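Local coordinates for protein alginate lyase, family PL7 (PDB 4BE3) that cleaves alginate from the chain end as an exolytic lyase of family PL7, probably acting as a poly(beta-D-mannuronate) lyase, at residues Ala101-Val106 and Lys127-Thr132; Glu190-Val193 and Met198-Thr201; Phe212-Asn215 and Ser219-Thr222. One frame throughout, in Å; residues are numbered along the deposited sequence.

Contact 1: Ala101-Val106 and Lys127-Thr132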
ATOM      1  N   ALA A 101      -2.816 -10.813  30.903  1.00 16.72           N
ATOM      2  CA  ALA A 101      -2.095 -11.467  29.761  1.00 17.18           C
ATOM      3  C   ALA A 101      -1.664 -12.877  29.909  1.00 17.61           C
ATOM      4  O   ALA A 101      -1.195 -13.500  28.951  1.00 18.60           O
ATOM      5  CB  ALA A 101      -0.807 -10.560  29.430  1.00 16.82           C
ATOM      6  N   SER A 102      -1.698 -13.409  31.190  1.00 17.47           N
ATOM      7  CA  SER A 102      -1.079 -14.724  31.340  1.00 16.38           C
ATOM      8  C   SER A 102      -1.739 -15.802  30.435  1.00 17.49           C
ATOM      9  O   SER A 102      -2.924 -15.763  30.174  1.00 17.62           O
ATOM     10  CB  SER A 102      -1.311 -15.258  32.813  1.00 17.81           C
ATOM     11  OG  SER A 102      -0.495 -14.409  33.653  1.00 18.85           O
ATOM     12  N   TYR A 103      -0.937 -16.772  30.036  1.00 18.03           N
ATOM     13  CA  TYR A 103      -1.360 -17.966  29.329  1.00 17.43           C
ATOM     14  C   TYR A 103      -1.911 -17.606  27.946  1.00 19.57           C
ATOM     15  O   TYR A 103      -2.707 -18.376  27.416  1.00 17.39           O
ATOM     16  CB  TYR A 103      -2.500 -18.713  30.079  1.00 17.91           C
ATOM     17  CG  TYR A 103      -2.270 -18.773  31.612  1.00 18.82           C
ATOM     18  CD1 TYR A 103      -1.141 -19.370  32.168  1.00 21.52           C
ATOM     19  CD2 TYR A 103      -3.269 -18.197  32.415  1.00 18.77           C
ATOM     20  CE1 TYR A 103      -1.040 -19.374  33.595  1.00 19.76           C
ATOM     21  CE2 TYR A 103      -3.176 -18.270  33.811  1.00 19.94           C
ATOM     22  CZ  TYR A 103      -2.057 -18.773  34.332  1.00 21.59           C
ATOM     23  OH  TYR A 103      -2.028 -18.780  35.763  1.00 24.02           O
ATOM     24  N   SER A 104      -1.378 -16.534  27.378  1.00 18.32           N
ATOM     25  CA  SER A 104      -1.974 -16.176  26.049  1.00 16.00           C
ATOM     26  C   SER A 104      -0.850 -15.950  24.999  1.00 19.25           C
ATOM     27  O   SER A 104       0.350 -15.776  25.305  1.00 18.59           O
ATOM     28  CB  SER A 104      -2.740 -14.831  26.179  1.00 16.44           C
ATOM     29  OG  SER A 104      -2.020 -13.615  26.406  1.00 19.46           O
ATOM     30  N   VAL A 105      -1.307 -15.854  23.793  1.00 16.59           N
ATOM     31  CA  VAL A 105      -0.339 -15.652  22.633  1.00 16.54           C
ATOM     32  C   VAL A 105      -1.094 -14.824  21.608  1.00 17.74           C
ATOM     33  O   VAL A 105      -2.317 -15.016  21.399  1.00 17.12           O
ATOM     34  CB  VAL A 105       0.126 -17.016  22.044  1.00 17.91           C
ATOM     35  CG1 VAL A 105      -1.025 -17.904  21.548  1.00 17.75           C
ATOM     36  CG2 VAL A 105       1.078 -16.785  20.845  1.00 18.82           C
ATOM     37  N   VAL A 106      -0.420 -13.824  21.007  1.00 16.77           N
ATOM     38  CA  VAL A 106      -1.133 -13.028  19.941  1.00 14.51           C
ATOM     39  C   VAL A 106      -0.709 -13.683  18.614  1.00 16.10           C
ATOM     40  O   VAL A 106       0.481 -13.940  18.347  1.00 17.35           O
ATOM     41  CB  VAL A 106      -0.533 -11.580  20.095  1.00 15.71           C
ATOM     42  CG1 VAL A 106      -0.912 -10.712  18.835  1.00 15.75           C
ATOM     43  CG2 VAL A 106      -1.338 -10.944  21.309  1.00 15.90           C
ATOM     44  N   LYS A 127      -5.484 -19.628  27.282  1.00 16.54           N
ATOM     45  CA  LYS A 127      -6.111 -20.862  27.829  1.00 17.02           C
ATOM     46  C   LYS A 127      -5.456 -21.068  29.197  1.00 17.79           C
ATOM     47  O   LYS A 127      -4.268 -21.178  29.323  1.00 19.33           O
ATOM     48  CB  LYS A 127      -5.895 -22.081  26.896  1.00 19.07           C
ATOM     49  CG  LYS A 127      -6.690 -23.323  27.449  1.00 19.95           C
ATOM     50  CD  LYS A 127      -6.313 -24.606  26.741  1.00 22.09           C
ATOM     51  CE  LYS A 127      -4.976 -25.124  27.187  1.00 23.77           C
ATOM     52  NZ  LYS A 127      -4.922 -25.447  28.712  1.00 23.87           N
ATOM     53  N   PHE A 128      -6.317 -21.127  30.241  1.00 16.77           N
ATOM     54  CA  PHE A 128      -5.749 -21.444  31.580  1.00 19.37           C
ATOM     55  C   PHE A 128      -5.211 -22.852  31.687  1.00 21.84           C
ATOM     56  O   PHE A 128      -5.624 -23.791  30.985  1.00 21.34           O
ATOM     57  CB  PHE A 128      -6.893 -21.276  32.600  1.00 19.64           C
ATOM     58  CG  PHE A 128      -7.335 -19.782  32.740  1.00 19.61           C
ATOM     59  CD1 PHE A 128      -6.563 -18.917  33.567  1.00 20.47           C
ATOM     60  CD2 PHE A 128      -8.429 -19.293  32.010  1.00 20.29           C
ATOM     61  CE1 PHE A 128      -6.947 -17.578  33.726  1.00 19.30           C
ATOM     62  CE2 PHE A 128      -8.789 -17.910  32.122  1.00 19.18           C
ATOM     63  CZ  PHE A 128      -8.039 -17.015  32.939  1.00 18.98           C
ATOM     64  N   PRO A 129      -4.255 -23.036  32.588  1.00 22.25           N
ATOM     65  CA  PRO A 129      -3.646 -24.326  32.693  1.00 22.47           C
ATOM     66  C   PRO A 129      -4.708 -25.367  33.060  1.00 24.90           C
ATOM     67  O   PRO A 129      -5.582 -25.105  33.879  1.00 23.52           O
ATOM     68  CB  PRO A 129      -2.787 -24.173  33.969  1.00 21.14           C
ATOM     69  CG  PRO A 129      -2.254 -22.695  33.881  1.00 21.02           C
ATOM     70  CD  PRO A 129      -3.509 -21.985  33.332  1.00 22.11           C
ATOM     71  N   GLY A 130      -4.564 -26.549  32.473  1.00 26.19           N
ATOM     72  CA  GLY A 130      -5.568 -27.627  32.777  1.00 28.08           C
ATOM     73  C   GLY A 130      -6.855 -27.534  32.004  1.00 27.50           C
ATOM     74  O   GLY A 130      -7.456 -28.566  31.846  1.00 29.98           O
ATOM     75  N   HIS A 131      -7.261 -26.384  31.426  1.00 23.67           N
ATOM     76  CA  HIS A 131      -8.475 -26.299  30.683  1.00 23.53           C
ATOM     77  C   HIS A 131      -8.364 -26.974  29.343  1.00 24.14           C
ATOM     78  O   HIS A 131      -7.261 -27.022  28.772  1.00 25.02           O
ATOM     79  CB  HIS A 131      -8.913 -24.809  30.394  1.00 21.07           C
ATOM     80  CG  HIS A 131      -9.409 -24.109  31.643  1.00 24.28           C
ATOM     81  ND1 HIS A 131      -9.869 -22.818  31.661  1.00 22.61           N
ATOM     82  CD2 HIS A 131      -9.497 -24.590  32.939  1.00 26.15           C
ATOM     83  CE1 HIS A 131     -10.216 -22.511  32.952  1.00 23.11           C
ATOM     84  NE2 HIS A 131     -10.002 -23.592  33.716  1.00 24.45           N
ATOM     85  N   THR A 132      -9.501 -27.491  28.862  1.00 25.24           N
ATOM     86  CA  THR A 132      -9.487 -28.027  27.472  1.00 27.86           C
ATOM     87  C   THR A 132      -9.749 -26.833  26.524  1.00 27.12           C
ATOM     88  O   THR A 132      -9.108 -26.753  25.473  1.00 27.96           O
ATOM     89  CB  THR A 132     -10.568 -29.096  27.304  1.00 31.73           C
ATOM     90  OG1 THR A 132     -10.149 -30.199  28.150  1.00 28.91           O
ATOM     91  CG2 THR A 132     -10.625 -29.580  25.848  1.00 35.57           C
TER
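Tyr103 presents one face of its ring to Pro129, whose CD stands 3.5 Å from the ring centroid and 7° off the ring normal, a CH-pi contact. Ser102 CB covers the opposite face, offset toward the rim. The ring gets there because Tyr103 CG lies anti to the carbonyl carbon, chi1 -42°. Phe128 adds an oblique aromatic pair, planes 60° apart, with Phe128 CD1 3.5 Å from Tyr103 CE2. Replacing Tyr103 by alanine is likely to leave Pro129 without its aromatic partner and open a gap beside Phe128.

Along the backbone, Lys127 N donates to Tyr103 O at 3.0 Å, tying the type II beta turn Ala101-Ser104 to the loop that joins strands 121-126 and 133-141 of the lyase's curled antiparallel sheet. The Lys127 side chain bends back into the type II beta turn Phe128-His131, where NZ bonds Phe128 O at 2.9 Å and His131 O at 2.8 Å. Phe128 O also accepts from His131 N, on the other face of its carbonyl plane. Ring packing and one backbone bond thus join the two turns, while the ammonium of the buried Lys127 binds two carbonyls of the second and probably steadies its shape.

Contact 2: Glu190-Val193 and Met198-Thr201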
ATOM      1  N   GLU A 190      -9.935 -13.014   9.646  1.00 18.00           N
ATOM      2  CA  GLU A 190      -9.615 -12.031   8.591  1.00 19.98           C
ATOM      3  C   GLU A 190      -9.656 -10.678   9.169  1.00 18.49           C
ATOM      4  O   GLU A 190     -10.660 -10.314   9.865  1.00 20.46           O
ATOM      5  CB  GLU A 190     -10.725 -12.145   7.505  1.00 20.98           C
ATOM      6  CG  GLU A 190     -10.501 -11.113   6.330  1.00 21.69           C
ATOM      7  CD  GLU A 190     -11.587 -11.257   5.269  1.00 26.67           C
ATOM      8  OE1 GLU A 190     -11.580 -12.186   4.477  1.00 26.61           O
ATOM      9  OE2 GLU A 190     -12.589 -10.478   5.354  1.00 29.75           O
ATOM     10  N   ILE A 191      -8.609  -9.872   8.899  1.00 17.75           N
ATOM     11  CA  ILE A 191      -8.632  -8.482   9.299  1.00 15.98           C
ATOM     12  C   ILE A 191      -8.675  -7.707   7.915  1.00 20.52           C
ATOM     13  O   ILE A 191      -7.688  -7.776   7.187  1.00 20.41           O
ATOM     14  CB  ILE A 191      -7.357  -8.061   9.958  1.00 15.63           C
ATOM     15  CG1 ILE A 191      -7.133  -9.018  11.226  1.00 18.09           C
ATOM     16  CG2 ILE A 191      -7.414  -6.497  10.364  1.00 17.69           C
ATOM     17  CD1 ILE A 191      -5.712  -8.780  11.847  1.00 19.48           C
ATOM     18  N   ASN A 192      -9.818  -7.083   7.660  1.00 19.81           N
ATOM     19  CA  ASN A 192     -10.019  -6.354   6.352  1.00 19.38           C
ATOM     20  C   ASN A 192     -10.172  -4.893   6.611  1.00 19.96           C
ATOM     21  O   ASN A 192     -11.227  -4.431   7.150  1.00 20.39           O
ATOM     22  CB  ASN A 192     -11.294  -6.990   5.749  1.00 20.10           C
ATOM     23  CG  ASN A 192     -11.731  -6.214   4.487  1.00 24.56           C
ATOM     24  OD1 ASN A 192     -10.854  -5.584   3.873  1.00 22.74           O
ATOM     25  ND2 ASN A 192     -13.020  -6.175   4.165  1.00 22.90           N
ATOM     26  N   VAL A 193      -9.142  -4.093   6.325  1.00 21.11           N
ATOM     27  CA  VAL A 193      -9.254  -2.643   6.591  1.00 19.37           C
ATOM     28  C   VAL A 193      -9.540  -2.011   5.228  1.00 22.74           C
ATOM     29  O   VAL A 193      -8.720  -2.164   4.326  1.00 21.38           O
ATOM     30  CB  VAL A 193      -7.951  -2.035   7.167  1.00 19.48           C
ATOM     31  CG1 VAL A 193      -8.122  -0.524   7.353  1.00 21.65           C
ATOM     32  CG2 VAL A 193      -7.699  -2.750   8.605  1.00 18.83           C
ATOM     33  N   MET A 198     -12.047  -1.127   9.935  1.00 20.95           N
ATOM     34  CA  MET A 198     -11.512  -2.445  10.104  1.00 19.69           C
ATOM     35  C   MET A 198     -12.733  -3.381  10.290  1.00 23.52           C
ATOM     36  O   MET A 198     -13.506  -3.194  11.248  1.00 24.17           O
ATOM     37  CB  MET A 198     -10.643  -2.465  11.439  1.00 20.03           C
ATOM     38  CG  MET A 198     -10.164  -3.920  11.710  1.00 20.56           C
ATOM     39  SD  MET A 198      -8.826  -3.784  12.973  1.00 23.66           S
ATOM     40  CE  MET A 198      -9.755  -3.218  14.498  1.00 21.33           C
ATOM     41  N   TYR A 199     -12.902  -4.340   9.390  1.00 21.30           N
ATOM     42  CA  TYR A 199     -13.951  -5.308   9.427  1.00 23.32           C
ATOM     43  C   TYR A 199     -13.273  -6.650   9.773  1.00 22.20           C
ATOM     44  O   TYR A 199     -12.370  -7.188   9.027  1.00 21.41           O
ATOM     45  CB  TYR A 199     -14.562  -5.464   8.005  1.00 21.24           C
ATOM     46  CG  TYR A 199     -15.181  -4.186   7.539  1.00 25.73           C
ATOM     47  CD1 TYR A 199     -16.465  -3.819   7.971  1.00 25.33           C
ATOM     48  CD2 TYR A 199     -14.473  -3.338   6.697  1.00 26.66           C
ATOM     49  CE1 TYR A 199     -17.093  -2.593   7.558  1.00 28.15           C
ATOM     50  CE2 TYR A 199     -15.060  -2.100   6.250  1.00 28.13           C
ATOM     51  CZ  TYR A 199     -16.366  -1.770   6.696  1.00 30.45           C
ATOM     52  OH  TYR A 199     -16.900  -0.601   6.314  1.00 28.14           O
ATOM     53  N   LEU A 200     -13.665  -7.285  10.909  1.00 19.74           N
ATOM     54  CA  LEU A 200     -13.091  -8.539  11.317  1.00 18.07           C
ATOM     55  C   LEU A 200     -14.053  -9.671  11.119  1.00 18.44           C
ATOM     56  O   LEU A 200     -15.283  -9.461  11.289  1.00 22.01           O
ATOM     57  CB  LEU A 200     -12.745  -8.449  12.873  1.00 17.59           C
ATOM     58  CG  LEU A 200     -11.918  -7.229  13.199  1.00 20.28           C
ATOM     59  CD1 LEU A 200     -11.734  -7.332  14.822  1.00 20.24           C
ATOM     60  CD2 LEU A 200     -10.530  -7.356  12.540  1.00 18.85           C
ATOM     61  N   THR A 201     -13.461 -10.825  10.729  1.00 17.85           N
ATOM     62  CA  THR A 201     -14.343 -12.028  10.656  1.00 19.71           C
ATOM     63  C   THR A 201     -13.590 -13.109  11.323  1.00 18.79           C
ATOM     64  O   THR A 201     -12.422 -13.423  10.926  1.00 20.38           O
ATOM     65  CB  THR A 201     -14.638 -12.412   9.195  1.00 21.57           C
ATOM     66  OG1 THR A 201     -15.190 -11.241   8.545  1.00 23.11           O
ATOM     67  CG2 THR A 201     -15.700 -13.609   9.057  1.00 22.90           C
TER
HETATM   68  O   HOH W   1     -13.436  -9.377   7.603  1.00 22.81           O
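Glu190 and Thr201 exchange two backbone bonds, Glu190 N to Thr201 O at 2.8 Å and Thr201 N to Glu190 O at 3.0 Å. Asn192 and Tyr199 form the next hydrogen-bonded pair, with Tyr199 N to Asn192 O nearly straight at 174°. Between the pairs, Leu200 CA makes a CA-H...O contact of 3.3 Å with Glu190 O.

These bonds build an antiparallel beta hairpin, strands 187-194 and 197-203, inside the seven-stranded sheet of the jelly-roll beta-sandwich of PL7 lyases.

Apolar contacts lie on the face bearing Ile191, Val193, Met198 and Leu200, which looks onto Ile110 and Ile121 of the facing sheet. Ile191 CG2 faces both Leu200 CD2, at 3.9 Å, and Met198 CG, at 4.0 Å, with all three side chains pointing the same way. Met198 CG is anti to its N (chi1 175°), and the bend at chi3 turns CE away from the partner strand.

Polar contacts occupy the other face. One water donates to Glu190 OE2 at 2.6 Å and to Tyr199 O, and accepts from Thr201 OG1. Asn192 ND2 passes obliquely beside Tyr199 CD2, amide and ring planes 39° apart, and donates to Ser309 O.

Contact 3: Phe212-Asn215 and Ser219-Thr222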
ATOM      1  N   PHE A 212     -16.955  -8.102  13.363  1.00 21.07           N
ATOM      2  CA  PHE A 212     -16.924  -6.848  14.126  1.00 20.72           C
ATOM      3  C   PHE A 212     -16.596  -5.717  13.104  1.00 22.15           C
ATOM      4  O   PHE A 212     -15.869  -5.982  12.139  1.00 22.55           O
ATOM      5  CB  PHE A 212     -15.781  -6.797  15.150  1.00 20.43           C
ATOM      6  CG  PHE A 212     -15.927  -7.886  16.200  1.00 22.74           C
ATOM      7  CD1 PHE A 212     -16.700  -7.654  17.329  1.00 22.54           C
ATOM      8  CD2 PHE A 212     -15.387  -9.128  15.979  1.00 21.26           C
ATOM      9  CE1 PHE A 212     -16.878  -8.709  18.290  1.00 23.42           C
ATOM     10  CE2 PHE A 212     -15.566 -10.218  16.936  1.00 21.41           C
ATOM     11  CZ  PHE A 212     -16.318  -9.920  18.112  1.00 22.01           C
ATOM     12  N   THR A 213     -16.960  -4.505  13.449  1.00 21.68           N
ATOM     13  CA  THR A 213     -16.586  -3.306  12.598  1.00 21.77           C
ATOM     14  C   THR A 213     -15.990  -2.332  13.512  1.00 24.05           C
ATOM     15  O   THR A 213     -16.607  -1.960  14.571  1.00 26.03           O
ATOM     16  CB  THR A 213     -17.813  -2.717  11.916  1.00 25.83           C
ATOM     17  OG1 THR A 213     -18.374  -3.708  11.088  1.00 26.17           O
ATOM     18  CG2 THR A 213     -17.467  -1.441  11.104  1.00 26.08           C
ATOM     19  N   LYS A 214     -14.815  -1.805  13.227  1.00 22.25           N
ATOM     20  CA  LYS A 214     -14.229  -0.758  14.105  1.00 22.76           C
ATOM     21  C   LYS A 214     -13.609   0.335  13.208  1.00 23.94           C
ATOM     22  O   LYS A 214     -12.700   0.035  12.422  1.00 23.32           O
ATOM     23  CB  LYS A 214     -13.133  -1.428  14.953  1.00 23.04           C
ATOM     24  CG  LYS A 214     -12.305  -0.464  15.831  1.00 25.02           C
ATOM     25  CD  LYS A 214     -13.110   0.164  16.939  1.00 25.74           C
ATOM     26  CE  LYS A 214     -12.262   1.147  17.811  1.00 25.58           C
ATOM     27  NZ  LYS A 214     -13.136   1.875  18.829  1.00 26.75           N
ATOM     28  N   ASN A 215     -14.101   1.589  13.331  1.00 23.15           N
ATOM     29  CA  ASN A 215     -13.570   2.662  12.498  1.00 25.26           C
ATOM     30  C   ASN A 215     -12.215   3.071  13.043  1.00 27.36           C
ATOM     31  O   ASN A 215     -12.092   3.413  14.212  1.00 28.64           O
ATOM     32  CB  ASN A 215     -14.547   3.798  12.646  1.00 27.91           C
ATOM     33  CG  ASN A 215     -14.240   4.909  11.674  1.00 32.37           C
ATOM     34  OD1 ASN A 215     -13.103   5.195  11.366  1.00 31.55           O
ATOM     35  ND2 ASN A 215     -15.294   5.574  11.222  1.00 36.03           N
ATOM     36  N   SER A 219     -12.215   8.282  16.592  1.00 31.21           N
ATOM     37  CA  SER A 219     -12.154   7.588  17.890  1.00 29.97           C
ATOM     38  C   SER A 219     -13.536   7.599  18.604  1.00 34.30           C
ATOM     39  O   SER A 219     -14.229   8.604  18.570  1.00 32.81           O
ATOM     40  CB  SER A 219     -11.193   8.393  18.756  1.00 28.10           C
ATOM     41  OG  SER A 219     -11.202   7.834  20.058  1.00 30.86           O
ATOM     42  N   ASN A 220     -13.842   6.543  19.345  1.00 33.05           N
ATOM     43  CA  ASN A 220     -14.957   6.458  20.262  1.00 39.07           C
ATOM     44  C   ASN A 220     -14.539   6.873  21.664  1.00 38.98           C
ATOM     45  O   ASN A 220     -15.385   6.794  22.611  1.00 34.20           O
ATOM     46  CB  ASN A 220     -15.386   4.939  20.431  1.00 41.63           C
ATOM     47  CG  ASN A 220     -16.123   4.336  19.201  1.00 56.97           C
ATOM     48  OD1 ASN A 220     -16.844   5.066  18.474  1.00 62.98           O
ATOM     49  ND2 ASN A 220     -15.943   2.964  18.950  1.00 54.79           N
ATOM     50  N   PHE A 221     -13.261   7.235  21.851  1.00 32.81           N
ATOM     51  CA  PHE A 221     -12.709   7.327  23.214  1.00 35.31           C
ATOM     52  C   PHE A 221     -12.058   8.684  23.486  1.00 34.43           C
ATOM     53  O   PHE A 221     -10.940   8.706  24.003  1.00 32.35           O
ATOM     54  CB  PHE A 221     -11.687   6.139  23.472  1.00 30.26           C
ATOM     55  CG  PHE A 221     -12.310   4.789  23.278  1.00 31.40           C
ATOM     56  CD1 PHE A 221     -13.500   4.418  23.981  1.00 29.42           C
ATOM     57  CD2 PHE A 221     -11.761   3.880  22.404  1.00 28.08           C
ATOM     58  CE1 PHE A 221     -14.073   3.153  23.821  1.00 27.83           C
ATOM     59  CE2 PHE A 221     -12.310   2.572  22.253  1.00 29.76           C
ATOM     60  CZ  PHE A 221     -13.464   2.216  22.929  1.00 29.83           C
ATOM     61  N   THR A 222     -12.741   9.780  23.151  1.00 35.92           N
ATOM     62  CA  THR A 222     -12.022  11.091  23.098  1.00 39.62           C
ATOM     63  C   THR A 222     -12.151  11.817  24.449  1.00 47.43           C
ATOM     64  O   THR A 222     -11.510  12.841  24.634  1.00 43.56           O
ATOM     65  CB  THR A 222     -12.537  11.970  21.965  1.00 40.02           C
ATOM     66  OG1 THR A 222     -13.928  12.207  22.215  1.00 38.17           O
ATOM     67  CG2 THR A 222     -12.515  11.183  20.618  1.00 37.84           C
TER
HETATM   68  O   HOH W   2     -11.751   4.381  19.017  1.00 24.91           O
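Lys214 meets the loop 219-222 almost entirely through its terminal nitrogen: NZ comes up to the end of the Asn220 amide and lies 3.6 Å from Phe221 CE2, with little else of the two segments touching. Lys214 belongs to strand 210-215, the outermost strand at one end of the seven-stranded sheet in this beta-sandwich, and the loop that follows it leads on to helix 229-234. The contact therefore joins a sheet edge to the chain that has just left it.

The lysine crosses over because CG is anti to the backbone N (chi1 174°) and the chain turns once, at chi2 67°, before running straight to NZ. It comes at Asn220 from the opposite direction and passes obliquely by Phe221. A water completes the link, accepting from Lys214 NZ at 2.9 Å and from Asn220 N at 3.0 Å, so that the ammonium also reaches the loop backbone. Lys214 has a further partner in the ring of Tyr140, a cation-pi contact that would probably favour the charged form of this lysine.

On the loop side, Asn220 CB stands over the centre of one face of the Phe221 ring, 3.9 Å above its plane. The ring also packs edge-to-face with Trp152. Ser219 forms an ST turn, and its hydroxyl also bonds Glu244. In that turn Phe221 N donates to Ser219 OG over 2.8 Å, at an N-H...O angle of 161°.

How the contacts relate
Contacts 2 and 3 share one sheet: strands 197-203 and 210-215 are neighbours, and Met198 O and Leu200 N probably bond Lys214 N and Phe212 O, respectively. Contact 1 stands apart, its centre 24 Å from that of contact 2, among turns at the end of the other sheet. All three are largely buried, but only contact 3 includes a touching residue that is exposed, Asn220, and it has the smallest interface. The chemistry follows position. Regular backbone pairing with one apolar and one polar face serves the hairpin within the sandwich; aromatic and proline packing joins the turns of contact 1; one long lysine and a water span contact 3.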